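Side-chain contacts in EH1AB1 (Metagenome, PDB 6I8F), which probably hydrolyses carboxylic esters, as an ester hydrolase with the alpha/beta-hydrolase fold recovered from a lake metagenome: residues A[187-192]-A[257-262]; A[249-254]-A[280-285]. All coordinates share one frame; numbering follows the deposited sequence.

Interaction 1 (A[187-192]-A[257-262]); sequences ACRDAG and TGLPPA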
ATOM      1  N   ALA A 187     -15.324 -16.490  -7.210  1.00 22.33           N
ATOM      2  CA  ALA A 187     -15.958 -17.409  -8.179  1.00 23.47           C
ATOM      3  C   ALA A 187     -14.967 -18.476  -8.645  1.00 23.96           C
ATOM      4  O   ALA A 187     -15.262 -19.674  -8.588  1.00 23.17           O
ATOM      5  CB  ALA A 187     -16.503 -16.645  -9.349  1.00 23.93           C
ATOM      6  N   CYS A 188     -13.777 -18.043  -9.071  1.00 25.11           N
ATOM      7  CA  CYS A 188     -12.728 -18.981  -9.475  1.00 25.21           C
ATOM      8  C   CYS A 188     -12.350 -19.908  -8.315  1.00 26.64           C
ATOM      9  O   CYS A 188     -12.201 -21.122  -8.493  1.00 25.60           O
ATOM     10  CB  CYS A 188     -11.487 -18.257  -9.969  1.00 24.77           C
ATOM     11  SG  CYS A 188     -11.815 -17.363 -11.503  1.00 27.75           S
ATOM     12  N   ARG A 189     -12.194 -19.336  -7.123  1.00 26.33           N
ATOM     13  CA  ARG A 189     -11.795 -20.139  -5.997  1.00 27.53           C
ATOM     14  C   ARG A 189     -12.882 -21.186  -5.704  1.00 28.52           C
ATOM     15  O   ARG A 189     -12.575 -22.364  -5.549  1.00 28.70           O
ATOM     16  CB  ARG A 189     -11.539 -19.288  -4.753  1.00 27.01           C
ATOM     17  CG  ARG A 189     -11.008 -20.123  -3.602  1.00 27.98           C
ATOM     18  CD  ARG A 189     -11.312 -19.557  -2.246  1.00 30.23           C
ATOM     19  NE  ARG A 189     -12.717 -19.299  -1.976  1.00 29.71           N
ATOM     20  CZ  ARG A 189     -13.108 -18.584  -0.939  1.00 29.82           C
ATOM     21  NH1 ARG A 189     -12.189 -18.144  -0.097  1.00 29.85           N
ATOM     22  NH2 ARG A 189     -14.379 -18.290  -0.749  1.00 29.14           N
ATOM     23  N   ASP A 190     -14.146 -20.755  -5.639  1.00 28.59           N
ATOM     24  CA  ASP A 190     -15.248 -21.652  -5.270  1.00 30.02           C
ATOM     25  C   ASP A 190     -15.459 -22.734  -6.343  1.00 31.04           C
ATOM     26  O   ASP A 190     -15.936 -23.816  -6.029  1.00 33.89           O
ATOM     27  CB  ASP A 190     -16.530 -20.871  -4.989  1.00 29.95           C
ATOM     28  CG  ASP A 190     -16.404 -19.973  -3.770  1.00 31.82           C
ATOM     29  OD1 ASP A 190     -15.374 -20.075  -3.091  1.00 31.65           O
ATOM     30  OD2 ASP A 190     -17.329 -19.170  -3.520  1.00 31.12           O
ATOM     31  N   ALA A 191     -15.087 -22.451  -7.592  1.00 30.36           N
ATOM     32  CA  ALA A 191     -15.236 -23.406  -8.698  1.00 29.64           C
ATOM     33  C   ALA A 191     -14.018 -24.337  -8.811  1.00 31.85           C
ATOM     34  O   ALA A 191     -13.999 -25.208  -9.675  1.00 35.75           O
ATOM     35  CB  ALA A 191     -15.453 -22.645  -9.975  1.00 29.46           C
ATOM     36  N   GLY A 192     -12.998 -24.137  -7.966  1.00 30.19           N
ATOM     37  CA  GLY A 192     -11.797 -24.956  -7.972  1.00 29.25           C
ATOM     38  C   GLY A 192     -10.920 -24.711  -9.187  1.00 30.17           C
ATOM     39  O   GLY A 192     -10.188 -25.595  -9.601  1.00 29.88           O
ATOM     40  N   THR A 257      -9.669 -17.533   2.864  1.00 28.41           N
ATOM     41  CA  THR A 257      -8.390 -18.171   2.562  1.00 28.07           C
ATOM     42  C   THR A 257      -8.399 -18.601   1.092  1.00 26.82           C
ATOM     43  O   THR A 257      -9.461 -18.916   0.521  1.00 27.28           O
ATOM     44  CB  THR A 257      -8.067 -19.351   3.495  1.00 28.98           C
ATOM     45  OG1 THR A 257      -8.907 -20.446   3.143  1.00 30.68           O
ATOM     46  CG2 THR A 257      -8.244 -19.028   4.963  1.00 28.78           C
ATOM     47  N   GLY A 258      -7.213 -18.582   0.476  1.00 24.82           N
ATOM     48  CA  GLY A 258      -7.054 -18.973  -0.921  1.00 24.30           C
ATOM     49  C   GLY A 258      -7.408 -17.871  -1.910  1.00 24.33           C
ATOM     50  O   GLY A 258      -7.359 -18.094  -3.108  1.00 27.05           O
ATOM     51  N   LEU A 259      -7.780 -16.683  -1.423  1.00 23.67           N
ATOM     52  CA  LEU A 259      -8.043 -15.550  -2.291  1.00 23.29           C
ATOM     53  C   LEU A 259      -6.717 -14.863  -2.595  1.00 23.37           C
ATOM     54  O   LEU A 259      -5.788 -14.945  -1.799  1.00 23.11           O
ATOM     55  CB  LEU A 259      -9.033 -14.598  -1.619  1.00 22.65           C
ATOM     56  CG  LEU A 259     -10.456 -15.133  -1.469  1.00 23.23           C
ATOM     57  CD1 LEU A 259     -11.347 -14.099  -0.802  1.00 22.31           C
ATOM     58  CD2 LEU A 259     -11.041 -15.567  -2.819  1.00 23.23           C
ATOM     59  N   PRO A 260      -6.572 -14.211  -3.769  1.00 22.25           N
ATOM     60  CA  PRO A 260      -5.285 -13.648  -4.164  1.00 21.76           C
ATOM     61  C   PRO A 260      -4.871 -12.385  -3.408  1.00 20.51           C
ATOM     62  O   PRO A 260      -5.704 -11.680  -2.850  1.00 19.52           O
ATOM     63  CB  PRO A 260      -5.447 -13.303  -5.645  1.00 22.03           C
ATOM     64  CG  PRO A 260      -6.933 -13.271  -5.903  1.00 22.47           C
ATOM     65  CD  PRO A 260      -7.610 -14.049  -4.798  1.00 22.58           C
ATOM     66  N   PRO A 261      -3.559 -12.064  -3.385  1.00 20.34           N
ATOM     67  CA  PRO A 261      -3.076 -10.821  -2.776  1.00 19.74           C
ATOM     68  C   PRO A 261      -3.842  -9.619  -3.350  1.00 18.56           C
ATOM     69  O   PRO A 261      -4.272  -9.640  -4.495  1.00 17.99           O
ATOM     70  CB  PRO A 261      -1.586 -10.785  -3.143  1.00 20.34           C
ATOM     71  CG  PRO A 261      -1.224 -12.237  -3.380  1.00 19.80           C
ATOM     72  CD  PRO A 261      -2.471 -12.878  -3.946  1.00 19.62           C
ATOM     73  N   ALA A 262      -4.012  -8.587  -2.529  1.00 17.39           N
ATOM     74  CA  ALA A 262      -4.957  -7.545  -2.810  1.00 16.63           C
ATOM     75  C   ALA A 262      -4.354  -6.181  -2.482  1.00 16.14           C
ATOM     76  O   ALA A 262      -3.470  -6.065  -1.640  1.00 15.07           O
ATOM     77  CB  ALA A 262      -6.214  -7.783  -1.994  1.00 17.04           C
TER
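R189 NH1 serves two backbone carbonyls of the loop that runs toward strand 262-267: T257 O across this contact and D255 O just before it. The bond from R189 NH1 to T257 O is 2.9 Å long, with an N-H...O angle of 148°. T257 O lies close to the guanidinium plane, at its edge, whereas the donor is somewhat out of the carbonyl plane.

The other flank of the guanidinium is taken by its sequence neighbour. R189 NE lies 3.0 Å from D190 OD1, a salt bridge, and R189 NH2 bonds to D190 OD1 at 3.1 Å. Both nitrogens thus fork side-on onto one carboxylate oxygen, which stays nearly coplanar with the guanidinium. Partners on two edges restrict rotation of the flat group, and the salt bridge probably helps offset its charge.

The torsions explain the reach. CG stands anti to the backbone N (chi1 -175°), and the bend at chi3 (55°) sets the NE/NH2 edge alongside D190 OD1 while NH1 stays directed at T257 O.

L259 completes the contact through its branched end. Its CD2 sits over one guanidinium face, off toward the rim, and L259 CG is 3.7 Å from R189 NH1. The methyl also approaches the aliphatic part of the arginine, with L259 CD2 4.0 Å from R189 CD. G258, with positive phi, turns the chain between the carbonyl acceptor and this leucine.

Helix 176-190 ends here in a Schellman motif, G192 N bonding back to R189 O. A187 and C188 pack on helix 143-157, while L259 touches Q186 and also L283 of helix 273-285. The contact therefore ties the C-terminal end of helix 176-190 to the loop feeding strand 262-267 of the central sheet.

Interaction 2 (A[249-254]-A[280-285]); sequences SPLLAT and ADRLIE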
ATOM      1  N   SER A 249     -22.715  -9.560  -2.362  1.00 23.63           N
ATOM      2  CA  SER A 249     -22.253  -9.320  -1.001  1.00 23.93           C
ATOM      3  C   SER A 249     -21.025 -10.177  -0.714  1.00 23.27           C
ATOM      4  O   SER A 249     -21.057 -11.040   0.165  1.00 23.64           O
ATOM      5  CB  SER A 249     -23.372  -9.583  -0.020  1.00 24.79           C
ATOM      6  OG  SER A 249     -24.404  -8.621  -0.179  1.00 26.37           O
ATOM      7  N   PRO A 250     -19.906  -9.980  -1.453  1.00 21.63           N
ATOM      8  CA  PRO A 250     -18.728 -10.830  -1.281  1.00 20.84           C
ATOM      9  C   PRO A 250     -18.104 -10.751   0.123  1.00 20.26           C
ATOM     10  O   PRO A 250     -17.411 -11.695   0.533  1.00 20.44           O
ATOM     11  CB  PRO A 250     -17.758 -10.342  -2.373  1.00 21.40           C
ATOM     12  CG  PRO A 250     -18.220  -8.928  -2.704  1.00 21.69           C
ATOM     13  CD  PRO A 250     -19.724  -8.960  -2.503  1.00 21.78           C
ATOM     14  N   LEU A 251     -18.364  -9.664   0.859  1.00 19.72           N
ATOM     15  CA  LEU A 251     -17.919  -9.533   2.247  1.00 21.38           C
ATOM     16  C   LEU A 251     -18.425 -10.700   3.116  1.00 24.04           C
ATOM     17  O   LEU A 251     -17.793 -11.023   4.129  1.00 25.32           O
ATOM     18  CB  LEU A 251     -18.393  -8.199   2.827  1.00 21.76           C
ATOM     19  CG  LEU A 251     -17.931  -7.887   4.253  1.00 21.72           C
ATOM     20  CD1 LEU A 251     -16.410  -7.873   4.351  1.00 22.61           C
ATOM     21  CD2 LEU A 251     -18.503  -6.568   4.728  1.00 21.25           C
ATOM     22  N   LEU A 252     -19.543 -11.332   2.732  1.00 24.31           N
ATOM     23  CA  LEU A 252     -20.190 -12.325   3.589  1.00 25.98           C
ATOM     24  C   LEU A 252     -19.630 -13.728   3.345  1.00 24.59           C
ATOM     25  O   LEU A 252     -20.111 -14.659   3.945  1.00 25.69           O
ATOM     26  CB  LEU A 252     -21.704 -12.311   3.337  1.00 27.34           C
ATOM     27  CG  LEU A 252     -22.390 -10.955   3.503  1.00 28.88           C
ATOM     28  CD1 LEU A 252     -23.879 -11.068   3.210  1.00 29.19           C
ATOM     29  CD2 LEU A 252     -22.179 -10.396   4.901  1.00 29.97           C
ATOM     30  N   ALA A 253     -18.625 -13.896   2.483  1.00 24.78           N
ATOM     31  CA  ALA A 253     -18.011 -15.220   2.326  1.00 25.24           C
ATOM     32  C   ALA A 253     -17.595 -15.772   3.698  1.00 25.94           C
ATOM     33  O   ALA A 253     -17.160 -15.038   4.595  1.00 27.56           O
ATOM     34  CB  ALA A 253     -16.837 -15.166   1.385  1.00 24.76           C
ATOM     35  N   THR A 254     -17.740 -17.089   3.824  1.00 28.37           N
ATOM     36  CA  THR A 254     -17.442 -17.885   5.023  1.00 32.01           C
ATOM     37  C   THR A 254     -15.933 -17.948   5.273  1.00 32.40           C
ATOM     38  O   THR A 254     -15.469 -18.023   6.413  1.00 32.85           O
ATOM     39  CB  THR A 254     -17.992 -19.305   4.836  1.00 33.88           C
ATOM     40  OG1 THR A 254     -19.396 -19.226   5.068  1.00 41.03           O
ATOM     41  CG2 THR A 254     -17.396 -20.336   5.767  1.00 39.06           C
ATOM     42  N   ALA A 280     -10.821  -5.692   3.415  1.00 17.82           N
ATOM     43  CA  ALA A 280      -9.370  -5.763   3.641  1.00 18.93           C
ATOM     44  C   ALA A 280      -9.074  -6.464   4.973  1.00 19.15           C
ATOM     45  O   ALA A 280      -8.170  -7.285   5.061  1.00 18.55           O
ATOM     46  CB  ALA A 280      -8.771  -4.376   3.605  1.00 18.85           C
ATOM     47  N   ASP A 281      -9.851  -6.126   6.009  1.00 20.68           N
ATOM     48  CA  ASP A 281      -9.721  -6.749   7.331  1.00 21.76           C
ATOM     49  C   ASP A 281      -9.888  -8.274   7.235  1.00 21.16           C
ATOM     50  O   ASP A 281      -9.100  -9.009   7.824  1.00 21.31           O
ATOM     51  CB  ASP A 281     -10.720  -6.162   8.333  1.00 23.26           C
ATOM     52  CG  ASP A 281     -10.382  -4.751   8.777  1.00 25.67           C
ATOM     53  OD1 ASP A 281      -9.228  -4.305   8.537  1.00 26.82           O
ATOM     54  OD2 ASP A 281     -11.284  -4.094   9.324  1.00 27.53           O
ATOM     55  N   ARG A 282     -10.900  -8.742   6.492  1.00 21.48           N
ATOM     56  CA  ARG A 282     -11.155 -10.181   6.341  1.00 22.64           C
ATOM     57  C   ARG A 282     -10.001 -10.833   5.576  1.00 21.65           C
ATOM     58  O   ARG A 282      -9.562 -11.958   5.933  1.00 19.26           O
ATOM     59  CB  ARG A 282     -12.482 -10.467   5.630  1.00 25.97           C
ATOM     60  CG  ARG A 282     -13.731  -9.957   6.346  1.00 29.63           C
ATOM     61  CD  ARG A 282     -14.490 -10.928   7.236  1.00 33.97           C
ATOM     62  NE  ARG A 282     -14.358 -12.344   6.917  1.00 37.81           N
ATOM     63  CZ  ARG A 282     -15.342 -13.159   6.524  1.00 40.61           C
ATOM     64  NH1 ARG A 282     -16.522 -12.687   6.151  1.00 44.82           N
ATOM     65  NH2 ARG A 282     -15.133 -14.463   6.498  1.00 41.95           N
ATOM     66  N   LEU A 283      -9.506 -10.140   4.536  1.00 19.39           N
ATOM     67  CA  LEU A 283      -8.366 -10.650   3.781  1.00 19.32           C
ATOM     68  C   LEU A 283      -7.152 -10.775   4.718  1.00 19.56           C
ATOM     69  O   LEU A 283      -6.506 -11.806   4.744  1.00 19.50           O
ATOM     70  CB  LEU A 283      -8.069  -9.744   2.581  1.00 19.28           C
ATOM     71  CG  LEU A 283      -9.071  -9.811   1.433  1.00 19.34           C
ATOM     72  CD1 LEU A 283      -8.882  -8.642   0.480  1.00 19.08           C
ATOM     73  CD2 LEU A 283      -8.974 -11.140   0.698  1.00 18.56           C
ATOM     74  N   ILE A 284      -6.874  -9.731   5.507  1.00 20.66           N
ATOM     75  CA  ILE A 284      -5.682  -9.713   6.376  1.00 21.89           C
ATOM     76  C   ILE A 284      -5.768 -10.863   7.389  1.00 23.14           C
ATOM     77  O   ILE A 284      -4.816 -11.620   7.577  1.00 21.18           O
ATOM     78  CB  ILE A 284      -5.517  -8.337   7.050  1.00 21.49           C
ATOM     79  CG1 ILE A 284      -5.083  -7.289   6.025  1.00 21.77           C
ATOM     80  CG2 ILE A 284      -4.546  -8.392   8.226  1.00 21.13           C
ATOM     81  CD1 ILE A 284      -5.434  -5.876   6.413  1.00 22.38           C
ATOM     82  N   GLU A 285      -6.938 -10.991   8.017  1.00 25.12           N
ATOM     83  CA  GLU A 285      -7.159 -11.952   9.082  1.00 27.06           C
ATOM     84  C   GLU A 285      -7.073 -13.393   8.553  1.00 25.48           C
ATOM     85  O   GLU A 285      -6.690 -14.279   9.305  1.00 23.61           O
ATOM     86  CB  GLU A 285      -8.447 -11.589   9.821  1.00 31.24           C
ATOM     87  CG  GLU A 285      -8.211 -10.492  10.850  1.00 38.50           C
ATOM     88  CD  GLU A 285      -9.269  -9.406  10.961  1.00 44.88           C
ATOM     89  OE1 GLU A 285     -10.461  -9.762  11.144  1.00 48.88           O
ATOM     90  OE2 GLU A 285      -8.893  -8.203  10.882  1.00 43.70           O
TER
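R282 reaches from helix 273-285 of the alpha/beta-hydrolase fold across to the loop carrying the short 3-10 turn 250-252, with its aliphatic stem beside L251 and its guanidinium at the carbonyl of A253. The L251 and R282 side chains meet at a slant, and the close apolar approach between them is made at CG, with L251 CD1 lying 3.9 Å from R282 CG.

Beyond CG the arginine departs from an extended shape. Bends at chi2 (-96°) and chi3 fold the chain so that its terminal nitrogens face the carbonyls leaving the 3-10 turn. The grip is end-on, two hydrogen bonds to one oxygen: R282 NH2 is 2.8 Å from A253 O, and R282 NH1 is 2.9 Å from the same A253 O. Both are clearly bent, the NH2 bond having an N-H...O angle of 132°, as expected when two donors share an acceptor. Seen from the acceptor, NH1 lies nearly on the line of the C=O bond (162°), while NH2 is displaced from the carbonyl plane. A253 O is itself tilted from the guanidinium plane, so the fork is not flat.

The acceptor is presented by the turn, in which L252 N bonds to S249 O at 3.0 Å and A253 N to P250 O at 3.2 Å. L251 also packs on A278 and Y279, earlier on the arginine's own helix, while A253 packs on Q186 of helix 176-190. R282 also touches F256, whereas D281 and E285 form salt bridges with R277 of the second subunit. Next along the loop, T254 O approaches the guanidinium edge, 3.6 Å from R282 NH2.

Overall arrangement
Interactions 1 and 2 have centres 12 Å apart and alternate along the chain. One loop links them: its carbonyls receive R282 in interaction 2 and R189 in interaction 1, so arginines from two helices bond to carbonyls four residues apart, A253 and T257. They also touch directly through L283, whose CD1 is 3.7 Å from A262 CB and whose CD2 is 4.1 Å from L259 CD1. Q186 packs on both L259 and A253. Both contacts are peripheral, about 18 and 17 Å from the chain centre (centre to centre). The probable catalytic triad, S175, D270 and H300, includes no residue of either; helix 176-190 follows S175, and strand 262-267 precedes D270.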